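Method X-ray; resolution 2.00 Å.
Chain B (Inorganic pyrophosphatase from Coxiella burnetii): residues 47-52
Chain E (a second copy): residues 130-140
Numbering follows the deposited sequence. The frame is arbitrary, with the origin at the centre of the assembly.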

HETATM    1  N   MSE B  47      -3.244  17.337  -6.323  1.00 28.90           N
HETATM    2  CA  MSE B  47      -4.680  17.581  -6.244  1.00 28.95           C
HETATM    3  C   MSE B  47      -5.139  17.679  -4.798  1.00 30.32           C
HETATM    4  O   MSE B  47      -4.892  16.771  -4.006  1.00 36.24           O
ATOM      5  N   PRO B  48      -5.819  18.780  -4.451  1.00 43.00           N
ATOM      6  CA  PRO B  48      -6.421  18.966  -3.126  1.00 49.40           C
ATOM      7  C   PRO B  48      -7.695  18.133  -2.951  1.00 49.89           C
ATOM      8  O   PRO B  48      -7.947  17.619  -1.861  1.00 48.32           O
ATOM      9  N   THR B  49      -8.487  18.009  -4.013  1.00 43.98           N
ATOM     10  CA  THR B  49      -9.759  17.297  -3.925  1.00 45.43           C
ATOM     11  C   THR B  49      -9.555  15.855  -3.480  1.00 40.46           C
ATOM     12  O   THR B  49      -8.587  15.203  -3.872  1.00 35.91           O
ATOM     13  N   SER B  50     -10.471  15.361  -2.656  1.00 35.30           N
ATOM     14  CA  SER B  50     -10.361  14.005  -2.139  1.00 39.91           C
ATOM     15  C   SER B  50     -10.945  13.019  -3.148  1.00 35.27           C
ATOM     16  O   SER B  50     -11.992  12.419  -2.913  1.00 43.04           O
HETATM   17  N   MSE B  51     -10.260  12.871  -4.279  1.00 34.01           N
HETATM   18  CA  MSE B  51     -10.719  12.013  -5.367  1.00 41.99           C
HETATM   19  C   MSE B  51      -9.549  11.266  -5.986  1.00 41.82           C
HETATM   20  O   MSE B  51      -8.403  11.707  -5.897  1.00 43.36           O
ATOM     21  N   ARG B  52      -9.844  10.139  -6.622  1.00 31.28           N
ATOM     22  CA  ARG B  52      -8.812   9.353  -7.283  1.00 28.66           C
ATOM     23  C   ARG B  52      -9.214   9.045  -8.719  1.00 25.70           C
ATOM     24  O   ARG B  52     -10.394   8.883  -9.017  1.00 25.51           O
TER
ATOM     25  N   SER E 130      -7.913  26.451   5.506  1.00 41.53           N
ATOM     26  CA  SER E 130      -9.165  26.749   4.828  1.00 45.34           C
ATOM     27  C   SER E 130      -9.360  25.801   3.650  1.00 44.50           C
ATOM     28  O   SER E 130     -10.487  25.467   3.292  1.00 40.88           O
ATOM     29  N   LEU E 131      -8.255  25.365   3.054  1.00 40.93           N
ATOM     30  CA  LEU E 131      -8.319  24.477   1.900  1.00 39.78           C
ATOM     31  C   LEU E 131      -8.710  23.063   2.316  1.00 35.60           C
ATOM     32  O   LEU E 131      -9.351  22.339   1.558  1.00 31.12           O
ATOM     33  N   LEU E 132      -8.320  22.672   3.525  1.00 34.23           N
ATOM     34  CA  LEU E 132      -8.736  21.386   4.062  1.00 34.13           C
ATOM     35  C   LEU E 132     -10.231  21.391   4.389  1.00 35.22           C
ATOM     36  O   LEU E 132     -10.946  20.445   4.060  1.00 39.65           O
ATOM     37  N   LEU E 133     -10.707  22.456   5.027  1.00 30.39           N
ATOM     38  CA  LEU E 133     -12.134  22.564   5.323  1.00 31.87           C
ATOM     39  C   LEU E 133     -12.947  22.543   4.033  1.00 33.12           C
ATOM     40  O   LEU E 133     -14.015  21.931   3.972  1.00 34.42           O
ATOM     41  N   ASP E 134     -12.432  23.210   3.005  1.00 30.21           N
ATOM     42  CA  ASP E 134     -13.090  23.239   1.702  1.00 32.94           C
ATOM     43  C   ASP E 134     -13.161  21.849   1.076  1.00 30.99           C
ATOM     44  O   ASP E 134     -14.167  21.490   0.468  1.00 27.58           O
ATOM     45  N   ALA E 135     -12.092  21.073   1.221  1.00 29.23           N
ATOM     46  CA  ALA E 135     -12.057  19.724   0.665  1.00 30.54           C
ATOM     47  C   ALA E 135     -13.032  18.801   1.385  1.00 28.70           C
ATOM     48  O   ALA E 135     -13.626  17.914   0.771  1.00 32.33           O
ATOM     49  N   ILE E 136     -13.188  18.998   2.690  1.00 26.74           N
ATOM     50  CA  ILE E 136     -14.147  18.212   3.453  1.00 24.93           C
ATOM     51  C   ILE E 136     -15.565  18.552   3.007  1.00 27.97           C
ATOM     52  O   ILE E 136     -16.366  17.661   2.736  1.00 27.16           O
ATOM     53  N   SER E 137     -15.861  19.844   2.911  1.00 26.73           N
ATOM     54  CA  SER E 137     -17.160  20.304   2.425  1.00 30.19           C
ATOM     55  C   SER E 137     -17.476  19.748   1.040  1.00 29.32           C
ATOM     56  O   SER E 137     -18.575  19.250   0.799  1.00 31.61           O
ATOM     57  N   HIS E 138     -16.505  19.845   0.137  1.00 30.21           N
ATOM     58  CA  HIS E 138     -16.655  19.360  -1.231  1.00 29.22           C
ATOM     59  C   HIS E 138     -16.986  17.874  -1.265  1.00 21.18           C
ATOM     60  O   HIS E 138     -17.841  17.442  -2.034  1.00 24.53           O
ATOM     61  N   PHE E 139     -16.313  17.090  -0.428  1.00 26.89           N
ATOM     62  CA  PHE E 139     -16.569  15.656  -0.390  1.00 26.30           C
ATOM     63  C   PHE E 139     -18.035  15.347  -0.079  1.00 25.95           C
ATOM     64  O   PHE E 139     -18.663  14.541  -0.760  1.00 27.27           O
ATOM     65  N   PHE E 140     -18.578  15.984   0.951  1.00 26.15           N
ATOM     66  CA  PHE E 140     -19.955  15.706   1.345  1.00 34.01           C
ATOM     67  C   PHE E 140     -20.967  16.340   0.397  1.00 32.77           C
ATOM     68  O   PHE E 140     -22.083  15.849   0.253  1.00 39.01           O
TER

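Packing of an irregular segment of chain B (Met B47 to Arg B52) against a helix of chain E (Ser E130 to Phe E140) in inorganic pyrophosphatase from Coxiella burnetii. The two stretches come from separate copies of the protein and bury 282 Å² between them, both sides summed. No direct hydrogen bond crosses the contact; van der Waals packing and one bridging water link the two stretches. The closest CA atoms across the contact are those of Thr B49 and Ala E135, 5.7 Å apart. Chain E presents Leu E131, Ala E135 and His E138 toward chain B, a spacing of four and three residues that places them along one side of the helix, with Phe E139 contributing from a sideways CA-to-CB bond.

Met B47, a selenomethionine with chi1 m, chi2 t and chi3 p, opens the segment but lies out of reach of the helix. Pro B48 begins the contact. Its CA-to-CB bond points toward chain E; with the ring puckered C-gamma exo, CB of Pro B48 lies 4.2 Å from CD2 of Leu E131, an apolar contact at which the leucine adopts chi1 t and chi2 p. The carbonyl of the same proline lies over the small side chain of Ala E135, with Pro B48 O 4.0 Å from Ala E135 CB.

Thr B49 directs its CA-to-CB bond sideways. With chi1 p, its methyl reaches the imidazole of His E138, CG2 lying 4.1 Å from CE1 in an oblique approach to the ring. Its backbone oxygen accepts a weak hydrogen bond from the amide of Met B51 (Met B51 N to Thr B49 O, 2.9 Å), which spans Ser B50.

Ser B50 directs its CA-to-CB bond toward the helix, with chi1 t, but its OG finds its hydrogen-bonding partner elsewhere in the structure. Its backbone does the bridging: Ser B50 N donates to water 1 at 3.0 Å from the water O. That water in turn donates to Ala E135 O, also 3.0 Å from the water O, and forms a 2.8 Å hydrogen bond between its O and His E138 ND1. A single water thus ties the loop to both a helix carbonyl and the histidine side chain. Ser B50 O meets the edge of the Phe E139 ring, 4.5 Å from CD2, where the phenylalanine has chi1 t.

Met B51, also selenomethionine, starts sideways, but its chi1 m, chi2 t, chi3 p conformation brings the end of the chain nearer the helix. SE lies 4.0 Å from His E138 CE1, close to the ring plane; at 5.2 Å from SE to the ring centroid and 90° off the normal, this is an edge-on sulfur-aromatic-type contact made by selenium. His E138, with chi1 t, therefore meets Thr B49, Met B51 and the water, while its NE2 is hydrogen-bonded elsewhere.

Arg B52 ends the segment without touching chain E; its NH1 folds back to donate to Met B51 O at 3.1 Å, a nearly linear hydrogen bond.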

HETATM    1  CB  MSE B  47      -5.452  16.441  -6.906  1.00 36.00           C
HETATM    2  CG  MSE B  47      -5.284  16.317  -8.403  1.00 43.81           C
HETATM    3 SE   MSE B  47      -6.207  14.712  -9.028  1.00109.97          SE
HETATM    4  CE  MSE B  47      -7.982  15.100  -8.341  1.00 19.11           C
ATOM      5  CB  PRO B  48      -6.774  20.460  -3.105  1.00 49.17           C
ATOM      6  CG  PRO B  48      -6.045  21.070  -4.264  1.00 48.90           C
ATOM      7  CD  PRO B  48      -5.951  19.983  -5.284  1.00 46.63           C
ATOM      8  CB  THR B  49     -10.531  17.311  -5.260  1.00 48.28           C
ATOM      9  OG1 THR B  49      -9.721  16.738  -6.294  1.00 43.93           O
ATOM     10  CG2 THR B  49     -10.910  18.733  -5.646  1.00 54.67           C
ATOM     11  CB  SER B  50     -11.074  13.894  -0.790  1.00 40.41           C
ATOM     12  OG  SER B  50     -10.501  12.867  -0.002  1.00 42.14           O
HETATM   13  CB  MSE B  51     -11.400  12.839  -6.460  1.00 42.54           C
HETATM   14  CG  MSE B  51     -12.495  13.754  -5.964  1.00 51.29           C
HETATM   15 SE   MSE B  51     -13.162  14.959  -7.350  1.00 51.57          SE
HETATM   16  CE  MSE B  51     -14.225  13.702  -8.401  1.00 33.57           C
ATOM     17  CB  ARG B  52      -8.564   8.054  -6.525  1.00 30.91           C
ATOM     18  CG  ARG B  52      -8.276   8.248  -5.046  1.00 35.19           C
ATOM     19  CD  ARG B  52      -6.960   8.978  -4.808  1.00 32.47           C
ATOM     20  NE  ARG B  52      -6.617   8.969  -3.389  1.00 46.60           N
ATOM     21  CZ  ARG B  52      -6.952   9.929  -2.532  1.00 53.85           C
ATOM     22  NH1 ARG B  52      -7.629  10.991  -2.951  1.00 52.41           N
ATOM     23  NH2 ARG B  52      -6.603   9.831  -1.256  1.00 57.48           N
TER
ATOM     24  CB  SER E 130      -9.191  28.200   4.347  1.00 51.21           C
ATOM     25  OG  SER E 130      -8.164  28.438   3.404  1.00 56.71           O
ATOM     26  CB  LEU E 131      -6.990  24.465   1.145  1.00 46.30           C
ATOM     27  CG  LEU E 131      -6.957  23.596  -0.116  1.00 54.44           C
ATOM     28  CD1 LEU E 131      -8.125  23.925  -1.037  1.00 55.40           C
ATOM     29  CD2 LEU E 131      -5.631  23.750  -0.847  1.00 57.49           C
ATOM     30  CB  LEU E 132      -7.908  21.015   5.295  1.00 31.55           C
ATOM     31  CG  LEU E 132      -8.227  19.663   5.930  1.00 33.53           C
ATOM     32  CD1 LEU E 132      -8.413  18.591   4.865  1.00 37.93           C
ATOM     33  CD2 LEU E 132      -7.136  19.265   6.913  1.00 41.06           C
ATOM     34  CB  LEU E 133     -12.441  23.829   6.129  1.00 29.79           C
ATOM     35  CG  LEU E 133     -11.878  23.843   7.550  1.00 32.22           C
ATOM     36  CD1 LEU E 133     -12.295  25.106   8.285  1.00 33.81           C
ATOM     37  CD2 LEU E 133     -12.323  22.604   8.311  1.00 33.72           C
ATOM     38  CB  ASP E 134     -12.374  24.202   0.751  1.00 38.66           C
ATOM     39  CG  ASP E 134     -12.607  25.658   1.107  1.00 45.16           C
ATOM     40  OD1 ASP E 134     -13.607  25.955   1.798  1.00 49.47           O
ATOM     41  OD2 ASP E 134     -11.793  26.507   0.687  1.00 47.19           O
ATOM     42  CB  ALA E 135     -10.646  19.156   0.717  1.00 29.06           C
ATOM     43  CB  ILE E 136     -13.992  18.435   4.965  1.00 24.89           C
ATOM     44  CG1 ILE E 136     -12.624  17.933   5.428  1.00 27.89           C
ATOM     45  CG2 ILE E 136     -15.098  17.726   5.724  1.00 25.59           C
ATOM     46  CD1 ILE E 136     -12.309  18.259   6.876  1.00 28.74           C
ATOM     47  CB  SER E 137     -17.209  21.831   2.385  1.00 35.20           C
ATOM     48  OG  SER E 137     -17.031  22.379   3.678  1.00 48.50           O
ATOM     49  CB  HIS E 138     -15.379  19.634  -2.037  1.00 28.52           C
ATOM     50  CG  HIS E 138     -15.427  19.129  -3.448  1.00 28.98           C
ATOM     51  ND1 HIS E 138     -14.664  18.069  -3.886  1.00 30.30           N
ATOM     52  CD2 HIS E 138     -16.140  19.546  -4.521  1.00 32.68           C
ATOM     53  CE1 HIS E 138     -14.903  17.852  -5.167  1.00 28.77           C
ATOM     54  NE2 HIS E 138     -15.797  18.735  -5.577  1.00 30.78           N
ATOM     55  CB  PHE E 139     -15.656  14.946   0.613  1.00 22.62           C
ATOM     56  CG  PHE E 139     -15.976  13.486   0.777  1.00 32.31           C
ATOM     57  CD1 PHE E 139     -16.807  13.057   1.798  1.00 32.49           C
ATOM     58  CD2 PHE E 139     -15.472  12.549  -0.109  1.00 36.10           C
ATOM     59  CE1 PHE E 139     -17.118  11.717   1.942  1.00 34.06           C
ATOM     60  CE2 PHE E 139     -15.779  11.206   0.031  1.00 38.05           C
ATOM     61  CZ  PHE E 139     -16.603  10.791   1.057  1.00 31.73           C
ATOM     62  CB  PHE E 140     -20.199  16.099   2.803  1.00 32.80           C
ATOM     63  CG  PHE E 140     -19.451  15.239   3.777  1.00 36.46           C
ATOM     64  CD1 PHE E 140     -19.875  13.949   4.043  1.00 36.45           C
ATOM     65  CD2 PHE E 140     -18.306  15.706   4.402  1.00 34.66           C
ATOM     66  CE1 PHE E 140     -19.183  13.144   4.927  1.00 31.18           C
ATOM     67  CE2 PHE E 140     -17.608  14.904   5.287  1.00 30.77           C
ATOM     68  CZ  PHE E 140     -18.049  13.621   5.550  1.00 31.07           C
TER
HETATM   69  O   HOH W   1     -12.920  16.953  -2.016  1.00 27.66           O